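Local coordinates for fatty-acid-binding protein 1 (Arabidopsis thaliana, PDB 4DOO), which binds fatty acids, with a preference for saturated ones, through the chalcone-isomerase-like domain of this chain, and may take part in alpha-linolenic acid metabolism, at residues R23-G28 / V47-D52; D41-G46 / I89-V94; H154-A159 / H171-S176. All blocks are in the same frame, centred on the assembly; numbering follows the deposited sequence.

Contact 1 of 3, residues R23-G28 / V47-D52; sequences RLLGVG and VYADCD
A classic beta bulge sets Leu25 and Gly26 together against Val47 and breaks the antiparallel ladder between 23-28 and 47-50. The extra residue brings two N-H groups to one carbonyl: Leu25 N gives Val47 O an almost straight bond of 2.8 Å (175° at the hydrogen), while Gly26 N reaches the same oxygen only weakly, at 3.5 Å. Val47 N closes the bulge on Gly26 O at 2.8 Å. Before it, Arg23 and Ala49 form a hydrogen-bonded pair, Arg23 N to Ala49 O and Ala49 N to Arg23 O, and Leu24 with Tyr48 is the non-hydrogen-bonded pair. There Leu24 CG stands anti to the backbone N (chi1 177°), and chi2 of 62° sets CD1 over one face of the Tyr48 ring, a CH-pi contact 3.8 Å from the centroid. Leu24 CB comes up to Tyr48 CE2 at 3.4 Å. The phenol OH is hydrogen-bonded to Pro15 O. Leu25 CD1 meets Ala49 CB at 3.6 Å, and Phe195 of helix 189-202 packs on both Leu25 and Val47. The chemistry is therefore divided: backbone polar groups pair between the strands even through the bulge, whereas the side-chain contacts across it are chiefly apolar.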
loop_
_atom_site.group_PDB
_atom_site.type_symbol
_atom_site.label_atom_id
_atom_site.label_comp_id
_atom_site.label_asym_id
_atom_site.label_seq_id
_atom_site.Cartn_x
_atom_site.Cartn_y
_atom_site.Cartn_z
ATOM N N ARG A 23 -6.144 10.953 3.358
ATOM C CA ARG A 23 -7.229 10.227 4.016
ATOM C C ARG A 23 -7.145 8.709 3.962
ATOM O O ARG A 23 -6.837 8.124 2.926
ATOM C CB ARG A 23 -8.577 10.644 3.427
ATOM C CG ARG A 23 -8.810 12.143 3.402
ATOM C CD ARG A 23 -8.731 12.786 4.781
ATOM N NE ARG A 23 -8.807 14.242 4.691
ATOM C CZ ARG A 23 -9.855 14.909 4.211
ATOM N NH1 ARG A 23 -10.929 14.253 3.782
ATOM N NH2 ARG A 23 -9.819 16.234 4.126
ATOM N N LEU A 24 -7.447 8.075 5.091
ATOM C CA LEU A 24 -7.454 6.617 5.171
ATOM C C LEU A 24 -8.681 6.147 4.397
ATOM O O LEU A 24 -9.814 6.536 4.717
ATOM C CB LEU A 24 -7.568 6.161 6.626
ATOM C CG LEU A 24 -7.651 4.652 6.861
ATOM C CD1 LEU A 24 -6.369 3.983 6.357
ATOM C CD2 LEU A 24 -7.855 4.381 8.356
ATOM N N LEU A 25 -8.462 5.310 3.387
ATOM C CA LEU A 25 -9.562 4.812 2.567
ATOM C C LEU A 25 -9.843 3.320 2.738
ATOM O O LEU A 25 -10.930 2.838 2.412
ATOM C CB LEU A 25 -9.284 5.112 1.093
ATOM C CG LEU A 25 -9.026 6.580 0.737
ATOM C CD1 LEU A 25 -8.739 6.686 -0.749
ATOM C CD2 LEU A 25 -10.235 7.437 1.109
ATOM N N GLY A 26 -8.867 2.582 3.243
ATOM C CA GLY A 26 -9.072 1.158 3.431
ATOM C C GLY A 26 -8.112 0.565 4.439
ATOM O O GLY A 26 -6.970 1.005 4.549
ATOM N N VAL A 27 -8.583 -0.432 5.179
ATOM C CA VAL A 27 -7.763 -1.103 6.181
ATOM C C VAL A 27 -7.883 -2.606 5.983
ATOM O O VAL A 27 -8.985 -3.129 5.829
ATOM C CB VAL A 27 -8.227 -0.732 7.605
ATOM C CG1 VAL A 27 -7.482 -1.576 8.641
ATOM C CG2 VAL A 27 -7.973 0.743 7.851
ATOM N N GLY A 28 -6.748 -3.300 5.989
ATOM C CA GLY A 28 -6.772 -4.737 5.797
ATOM C C GLY A 28 -5.682 -5.490 6.539
ATOM O O GLY A 28 -4.929 -4.911 7.327
ATOM N N VAL A 47 -4.455 2.060 3.891
ATOM C CA VAL A 47 -4.108 2.732 2.645
ATOM C C VAL A 47 -4.677 4.148 2.637
ATOM O O VAL A 47 -5.889 4.337 2.767
ATOM C CB VAL A 47 -4.659 1.964 1.426
ATOM C CG1 VAL A 47 -4.208 2.645 0.139
ATOM C CG2 VAL A 47 -4.177 0.515 1.458
ATOM N N TYR A 48 -3.785 5.128 2.481
ATOM C CA TYR A 48 -4.145 6.547 2.460
ATOM C C TYR A 48 -3.898 7.172 1.088
ATOM O O TYR A 48 -2.953 6.805 0.399
ATOM C CB TYR A 48 -3.307 7.330 3.474
ATOM C CG TYR A 48 -3.486 6.930 4.914
ATOM C CD1 TYR A 48 -2.874 5.781 5.425
ATOM C CD2 TYR A 48 -4.250 7.711 5.776
ATOM C CE1 TYR A 48 -3.017 5.423 6.760
ATOM C CE2 TYR A 48 -4.402 7.362 7.117
ATOM C CZ TYR A 48 -3.780 6.219 7.602
ATOM O OH TYR A 48 -3.925 5.867 8.928
ATOM N N ALA A 49 -4.741 8.127 0.712
ATOM C CA ALA A 49 -4.598 8.820 -0.568
ATOM C C ALA A 49 -4.863 10.316 -0.373
ATOM O O ALA A 49 -5.756 10.701 0.376
ATOM C CB ALA A 49 -5.570 8.242 -1.592
ATOM N N ASP A 50 -4.076 11.149 -1.046
ATOM C CA ASP A 50 -4.231 12.598 -0.954
ATOM C C ASP A 50 -5.548 13.005 -1.605
ATOM O O ASP A 50 -5.802 12.692 -2.770
ATOM C CB ASP A 50 -3.058 13.299 -1.646
ATOM C CG ASP A 50 -3.185 14.809 -1.618
ATOM O OD1 ASP A 50 -3.945 15.367 -2.439
ATOM O OD2 ASP A 50 -2.532 15.440 -0.763
ATOM N N CYS A 51 -6.383 13.705 -0.844
ATOM C CA CYS A 51 -7.694 14.139 -1.313
ATOM C C CYS A 51 -7.680 14.965 -2.584
ATOM O O CYS A 51 -8.434 14.687 -3.516
ATOM C CB CYS A 51 -8.402 14.936 -0.217
ATOM S SG CYS A 51 -8.799 13.953 1.226
ATOM N N ASP A 52 -6.837 15.993 -2.621
ATOM C CA ASP A 52 -6.776 16.854 -3.798
ATOM C C ASP A 52 -6.358 16.095 -5.053
ATOM O O ASP A 52 -6.905 16.324 -6.129
ATOM C CB ASP A 52 -5.816 18.024 -3.566
ATOM C CG ASP A 52 -6.280 18.950 -2.453
ATOM O OD1 ASP A 52 -7.485 19.276 -2.403
ATOM O OD2 ASP A 52 -5.431 19.364 -1.635
#

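Contact 2 of 3, residues D41-G46 / I89-V94; sequences DVYAFG and IRLQIV. With DAO (lauric acid), chain C; DAO (lauric acid), chain D.
Tyr43 lies across Leu91 where strands 39-50 and 87-93 run antiparallel as neighbours in the large sheet of the chalcone-isomerase fold. Its CB sits 3.3 Å from Gln92 O, with Ile93 CD1 more loosely beside it. CG takes the crowded position between the backbone N and the carbonyl carbon (chi1 62°), which starts the ring out from the strand beside Leu91. Beyond it the two sides of the ring have different company. CD2 and CE2 look onto Leu91, whose CD2 is over one ring face at 3.7 Å from the centroid and offset toward the rim. CD1 and CE1 border a lauric acid tail, with C10 of the chain D molecule 3.5 Å from CE1. CZ lies between Leu91 CD2 and the chain C lauric acid O2, almost equally near to both, and at the tip OH donates to that O2 at 2.6 Å, the oxygen lying in the plane of the ring at its edge. The same hydroxyl is hydrogen-bonded to Tyr181 OH, and Arg30 NE and Ser110 OG also bond the carboxyl group of the same lauric acid. A phenylalanine here would probably leave the lauric acid O2 and the Tyr181 hydroxyl each without one hydrogen-bonding mate.

Along the two backbones the register is set by paired bonds: Ala44 and Gln92 exchange two hydrogen bonds, as do Gly46 and Arg90, and Val94 N bonds Val42 O at 2.9 Å. On the face carrying Ala44, Arg90 and Gln92, the polar ends find partners outside the pair of strands: Arg90 NE forms a salt bridge with Asp147, and Gln92 NE2 bonds Ser13 O. Just past the last strand residue, Val94 points its side chain toward the other strand, CG2 lying 3.7 Å from both Ala44 N and Tyr43 CA.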
loop_
_atom_site.group_PDB
_atom_site.type_symbol
_atom_site.label_atom_id
_atom_site.label_comp_id
_atom_site.label_asym_id
_atom_site.label_seq_id
_atom_site.Cartn_x
_atom_site.Cartn_y
_atom_site.Cartn_z
ATOM N N ASP A 41 -1.631 -14.024 10.769
ATOM C CA ASP A 41 -1.850 -12.620 10.433
ATOM C C ASP A 41 -0.472 -11.999 10.608
ATOM O O ASP A 41 0.043 -11.948 11.725
ATOM C CB ASP A 41 -2.827 -11.954 11.406
ATOM C CG ASP A 41 -4.187 -12.632 11.434
ATOM O OD1 ASP A 41 -4.725 -12.932 10.350
ATOM O OD2 ASP A 41 -4.719 -12.854 12.543
ATOM N N VAL A 42 0.126 -11.531 9.516
ATOM C CA VAL A 42 1.468 -10.958 9.584
ATOM C C VAL A 42 1.465 -9.500 10.011
ATOM O O VAL A 42 2.191 -9.117 10.930
ATOM C CB VAL A 42 2.193 -11.099 8.239
ATOM C CG1 VAL A 42 3.644 -10.627 8.371
ATOM C CG2 VAL A 42 2.160 -12.561 7.793
ATOM N N TYR A 43 0.659 -8.683 9.338
ATOM C CA TYR A 43 0.556 -7.275 9.690
ATOM C C TYR A 43 -0.752 -6.672 9.202
ATOM O O TYR A 43 -1.398 -7.209 8.302
ATOM C CB TYR A 43 1.741 -6.466 9.129
ATOM C CG TYR A 43 1.887 -6.426 7.610
ATOM C CD1 TYR A 43 2.797 -7.257 6.955
ATOM C CD2 TYR A 43 1.149 -5.524 6.839
ATOM C CE1 TYR A 43 2.976 -7.184 5.569
ATOM C CE2 TYR A 43 1.315 -5.444 5.461
ATOM C CZ TYR A 43 2.234 -6.273 4.831
ATOM O OH TYR A 43 2.435 -6.167 3.473
ATOM N N ALA A 44 -1.156 -5.575 9.834
ATOM C CA ALA A 44 -2.363 -4.864 9.444
ATOM C C ALA A 44 -1.859 -3.683 8.633
ATOM O O ALA A 44 -0.755 -3.191 8.876
ATOM C CB ALA A 44 -3.111 -4.366 10.666
ATOM N N PHE A 45 -2.642 -3.235 7.660
ATOM C CA PHE A 45 -2.213 -2.093 6.864
ATOM C C PHE A 45 -3.361 -1.138 6.591
ATOM O O PHE A 45 -4.534 -1.522 6.625
ATOM C CB PHE A 45 -1.551 -2.562 5.553
ATOM C CG PHE A 45 -2.466 -3.325 4.630
ATOM C CD1 PHE A 45 -3.297 -2.651 3.733
ATOM C CD2 PHE A 45 -2.489 -4.718 4.649
ATOM C CE1 PHE A 45 -4.140 -3.355 2.865
ATOM C CE2 PHE A 45 -3.326 -5.436 3.790
ATOM C CZ PHE A 45 -4.154 -4.756 2.896
ATOM N N GLY A 46 -3.015 0.124 6.367
ATOM C CA GLY A 46 -4.008 1.138 6.085
ATOM C C GLY A 46 -3.548 1.862 4.839
ATOM O O GLY A 46 -2.373 2.223 4.733
ATOM N N ILE A 89 1.045 3.840 2.637
ATOM C CA ILE A 89 0.638 2.506 3.053
ATOM C C ILE A 89 1.298 2.357 4.419
ATOM O O ILE A 89 2.522 2.297 4.513
ATOM C CB ILE A 89 1.195 1.390 2.130
ATOM C CG1 ILE A 89 0.687 1.570 0.700
ATOM C CG2 ILE A 89 0.785 0.023 2.674
ATOM C CD1 ILE A 89 -0.821 1.531 0.577
ATOM N N ARG A 90 0.500 2.346 5.478
ATOM C CA ARG A 90 1.056 2.186 6.815
ATOM C C ARG A 90 0.893 0.746 7.271
ATOM O O ARG A 90 -0.222 0.218 7.304
ATOM C CB ARG A 90 0.369 3.125 7.809
ATOM C CG ARG A 90 0.702 2.815 9.264
ATOM C CD ARG A 90 0.258 3.942 10.179
ATOM N NE ARG A 90 0.989 5.172 9.886
ATOM C CZ ARG A 90 0.846 6.306 10.561
ATOM N NH1 ARG A 90 -0.006 6.373 11.578
ATOM N NH2 ARG A 90 1.556 7.373 10.219
ATOM N N LEU A 91 2.013 0.109 7.603
ATOM C CA LEU A 91 2.006 -1.271 8.065
ATOM C C LEU A 91 2.279 -1.295 9.559
ATOM O O LEU A 91 3.118 -0.542 10.046
ATOM C CB LEU A 91 3.107 -2.095 7.381
ATOM C CG LEU A 91 3.162 -2.263 5.867
ATOM C CD1 LEU A 91 3.619 -0.970 5.222
ATOM C CD2 LEU A 91 4.131 -3.388 5.527
ATOM N N GLN A 92 1.565 -2.157 10.276
ATOM C CA GLN A 92 1.767 -2.331 11.712
ATOM C C GLN A 92 1.912 -3.831 11.928
ATOM O O GLN A 92 0.965 -4.595 11.710
ATOM C CB GLN A 92 0.584 -1.778 12.510
ATOM C CG GLN A 92 0.489 -0.261 12.474
ATOM C CD GLN A 92 -0.584 0.269 13.400
ATOM O OE1 GLN A 92 -0.497 0.115 14.617
ATOM N NE2 GLN A 92 -1.605 0.890 12.826
ATOM N N ILE A 93 3.105 -4.247 12.343
ATOM C CA ILE A 93 3.411 -5.659 12.543
ATOM C C ILE A 93 2.568 -6.332 13.615
ATOM O O ILE A 93 2.531 -5.884 14.761
ATOM C CB ILE A 93 4.918 -5.855 12.879
ATOM C CG1 ILE A 93 5.780 -5.184 11.805
ATOM C CG2 ILE A 93 5.256 -7.343 12.967
ATOM C CD1 ILE A 93 5.521 -5.684 10.394
ATOM N N VAL A 94 1.904 -7.417 13.227
ATOM C CA VAL A 94 1.049 -8.184 14.126
ATOM C C VAL A 94 1.748 -9.429 14.690
ATOM O O VAL A 94 1.772 -9.637 15.907
ATOM C CB VAL A 94 -0.249 -8.622 13.401
ATOM C CG1 VAL A 94 -1.070 -9.543 14.290
ATOM C CG2 VAL A 94 -1.064 -7.392 13.016
HETATM O O1 DAO C . 5.214 -9.207 1.157
HETATM O O2 DAO C . 3.832 -8.131 2.497
HETATM C C1 DAO C . 4.689 -8.149 1.581
HETATM C C2 DAO C . 5.119 -6.834 0.971
HETATM C C3 DAO C . 5.911 -6.029 1.987
HETATM C C4 DAO C . 6.526 -4.778 1.344
HETATM C C5 DAO C . 7.060 -3.818 2.409
HETATM C C6 DAO C . 8.441 -4.242 2.901
HETATM C C7 DAO C . 8.706 -3.742 4.312
HETATM C C8 DAO C . 9.837 -4.538 4.944
HETATM C C9 DAO C . 10.017 -4.173 6.407
HETATM C C10 DAO C . 11.208 -4.922 6.997
HETATM C C11 DAO C . 11.840 -4.121 8.131
HETATM C C12 DAO C . 12.876 -4.950 8.858
HETATM O O1 DAO D . 5.867 -19.755 9.702
HETATM O O2 DAO D . 6.733 -18.181 10.973
HETATM C C1 DAO D . 6.058 -18.549 9.984
HETATM C C2 DAO D . 5.443 -17.494 9.092
HETATM C C3 DAO D . 6.478 -16.986 8.092
HETATM C C4 DAO D . 6.430 -15.467 7.981
HETATM C C5 DAO D . 5.874 -15.035 6.628
HETATM C C6 DAO D . 6.731 -13.938 6.012
HETATM C C7 DAO D . 5.897 -12.704 5.684
HETATM C C8 DAO D . 6.735 -11.440 5.807
HETATM C C9 DAO D . 6.144 -10.292 4.996
HETATM C C10 DAO D . 5.982 -9.047 5.866
HETATM C C11 DAO D . 6.897 -7.921 5.404
HETATM C C12 DAO D . 6.893 -6.778 6.398
#

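Contact 3 of 3, residues H154-A159 / H171-S176; sequences HVLSVA and HLLCRS
His154 and His171 run alongside each other with their rings in an offset stack, at the outer end of the contact between strand 155-159 and helix 171-176. Their centroids are 4.0 Å apart and the planes are turned 14° from each other. His171 CD2 stands over the centre of the His154 ring, while His154 CD2 sits nearer the rim of its partner, and the two CD2 atoms approach to 3.3 Å. In His171 the torsion anti to the backbone N (chi1 -171°) carries CG back toward the His154 ring. The two NE2 atoms are 3.4 Å apart, but the geometry is unsuitable for a hydrogen bond. This is the solvent side: His171 is exposed and His154 partly so. Both rings carrying a positive charge at once would probably be disfavoured at this spacing.

Deeper in, the contact is apolar and close. Leu156 and Leu173 cross at about a right angle, their CD2 atoms meeting at 3.5 Å, tighter than usual for two carbons. Between this pair and the histidines, Cys174 SG fills the middle, 3.5 Å from His154 O and 3.9 Å from Leu156 CB. Leu156 also packs on Phe130, a residue of the lauric acid pocket, and Leu173 on Val168 of the neighbouring strand.

His154, with Val155, forms a G1 bulge facing Asp151, where strand 145-151 turns into the next. The N-to-C directions of strand 155-159 and helix 171-176 make an angle of 60°. A hairpin running straight into a helix that folds back over its sheet fits the open-faced beta-sandwich of the chalcone-isomerase fold, in which helices layer on the large sheet.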
loop_
_atom_site.group_PDB
_atom_site.type_symbol
_atom_site.label_atom_id
_atom_site.label_comp_id
_atom_site.label_asym_id
_atom_site.label_seq_id
_atom_site.Cartn_x
_atom_site.Cartn_y
_atom_site.Cartn_z
ATOM N N HIS A 154 6.435 10.019 -8.547
ATOM C CA HIS A 154 6.561 8.589 -8.301
ATOM C C HIS A 154 7.863 8.205 -7.591
ATOM O O HIS A 154 8.641 7.377 -8.075
ATOM C CB HIS A 154 6.420 7.820 -9.618
ATOM C CG HIS A 154 5.072 7.970 -10.254
ATOM N ND1 HIS A 154 4.658 9.138 -10.856
ATOM C CD2 HIS A 154 4.024 7.115 -10.334
ATOM C CE1 HIS A 154 3.414 8.998 -11.278
ATOM N NE2 HIS A 154 3.005 7.781 -10.973
ATOM N N VAL A 155 8.091 8.826 -6.438
ATOM C CA VAL A 155 9.262 8.542 -5.626
ATOM C C VAL A 155 8.775 7.731 -4.431
ATOM O O VAL A 155 7.886 8.172 -3.702
ATOM C CB VAL A 155 9.927 9.835 -5.107
ATOM C CG1 VAL A 155 11.016 9.492 -4.086
ATOM C CG2 VAL A 155 10.518 10.617 -6.273
ATOM N N LEU A 156 9.345 6.545 -4.239
ATOM C CA LEU A 156 8.952 5.689 -3.123
ATOM C C LEU A 156 9.815 5.959 -1.900
ATOM O O LEU A 156 11.026 5.760 -1.937
ATOM C CB LEU A 156 9.089 4.215 -3.501
ATOM C CG LEU A 156 8.745 3.271 -2.345
ATOM C CD1 LEU A 156 7.242 3.067 -2.297
ATOM C CD2 LEU A 156 9.457 1.945 -2.527
ATOM N N SER A 157 9.192 6.411 -0.818
ATOM C CA SER A 157 9.924 6.685 0.411
ATOM C C SER A 157 9.473 5.747 1.519
ATOM O O SER A 157 8.295 5.394 1.602
ATOM C CB SER A 157 9.716 8.135 0.844
ATOM O OG SER A 157 10.235 9.025 -0.126
ATOM N N VAL A 158 10.414 5.353 2.367
ATOM C CA VAL A 158 10.124 4.447 3.470
ATOM C C VAL A 158 10.580 5.001 4.813
ATOM O O VAL A 158 11.696 5.504 4.949
ATOM C CB VAL A 158 10.816 3.081 3.272
ATOM C CG1 VAL A 158 10.453 2.143 4.425
ATOM C CG2 VAL A 158 10.410 2.479 1.935
ATOM N N ALA A 159 9.702 4.894 5.802
ATOM C CA ALA A 159 10.000 5.343 7.150
ATOM C C ALA A 159 9.676 4.195 8.097
ATOM O O ALA A 159 8.634 3.542 7.967
ATOM C CB ALA A 159 9.171 6.567 7.495
ATOM N N HIS A 171 8.866 4.762 -11.111
ATOM C CA HIS A 171 7.446 4.620 -11.389
ATOM C C HIS A 171 7.099 3.136 -11.281
ATOM O O HIS A 171 6.056 2.760 -10.745
ATOM C CB HIS A 171 7.148 5.132 -12.801
ATOM C CG HIS A 171 5.690 5.225 -13.119
ATOM N ND1 HIS A 171 4.858 4.126 -13.137
ATOM C CD2 HIS A 171 4.916 6.288 -13.443
ATOM C CE1 HIS A 171 3.634 4.508 -13.456
ATOM N NE2 HIS A 171 3.642 5.815 -13.648
ATOM N N LEU A 172 7.996 2.293 -11.785
ATOM C CA LEU A 172 7.794 0.848 -11.755
ATOM C C LEU A 172 7.669 0.300 -10.332
ATOM O O LEU A 172 6.740 -0.454 -10.027
ATOM C CB LEU A 172 8.948 0.147 -12.479
ATOM C CG LEU A 172 8.938 -1.381 -12.446
ATOM C CD1 LEU A 172 7.652 -1.901 -13.064
ATOM C CD2 LEU A 172 10.153 -1.909 -13.201
ATOM N N LEU A 173 8.605 0.671 -9.468
ATOM C CA LEU A 173 8.578 0.205 -8.084
ATOM C C LEU A 173 7.316 0.675 -7.361
ATOM O O LEU A 173 6.673 -0.103 -6.660
ATOM C CB LEU A 173 9.817 0.694 -7.328
ATOM C CG LEU A 173 9.960 0.185 -5.890
ATOM C CD1 LEU A 173 9.986 -1.338 -5.874
ATOM C CD2 LEU A 173 11.239 0.742 -5.281
ATOM N N CYS A 174 6.960 1.947 -7.532
ATOM C CA CYS A 174 5.763 2.476 -6.882
ATOM C C CYS A 174 4.537 1.679 -7.294
ATOM O O CYS A 174 3.744 1.257 -6.453
ATOM C CB CYS A 174 5.552 3.947 -7.242
ATOM S SG CYS A 174 6.671 5.076 -6.411
ATOM N N ARG A 175 4.396 1.472 -8.598
ATOM C CA ARG A 175 3.272 0.730 -9.155
ATOM C C ARG A 175 3.224 -0.698 -8.619
ATOM O O ARG A 175 2.164 -1.192 -8.227
ATOM C CB ARG A 175 3.398 0.693 -10.677
ATOM C CG ARG A 175 2.165 0.227 -11.402
ATOM C CD ARG A 175 1.045 1.234 -11.247
ATOM N NE ARG A 175 0.033 1.060 -12.280
ATOM C CZ ARG A 175 -0.673 -0.051 -12.457
ATOM N NH1 ARG A 175 -0.491 -1.101 -11.666
ATOM N NH2 ARG A 175 -1.555 -0.114 -13.438
ATOM N N SER A 176 4.376 -1.360 -8.612
ATOM C CA SER A 176 4.464 -2.740 -8.144
ATOM C C SER A 176 4.045 -2.907 -6.688
ATOM O O SER A 176 3.238 -3.780 -6.362
ATOM C CB SER A 176 5.889 -3.265 -8.332
ATOM O OG SER A 176 6.260 -3.251 -9.700
#

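Overall arrangement
From the N terminus, contact 1 comes first: it closes the hairpin of strands 22-33 and 39-50, near the end away from its turn. Contact 2 opens inside that hairpin, at 41-46, and closes only at 89-94, beyond 47-52, so the two cross along the chain; its longer loop takes in helices 51-61, 67-71 and 76-82. Contacts 1 and 2 share strand 39-50, and so knit three successive strands, touching where Val47 CG1 packs on Ile89 CD1 at 3.6 Å. Contact 3 follows in series, closing a short loop through strand 163-169 and setting helix 171-182 on the far part of the same sheet. It touches neither of the others, its centre lying about 18 Å from that of contact 2.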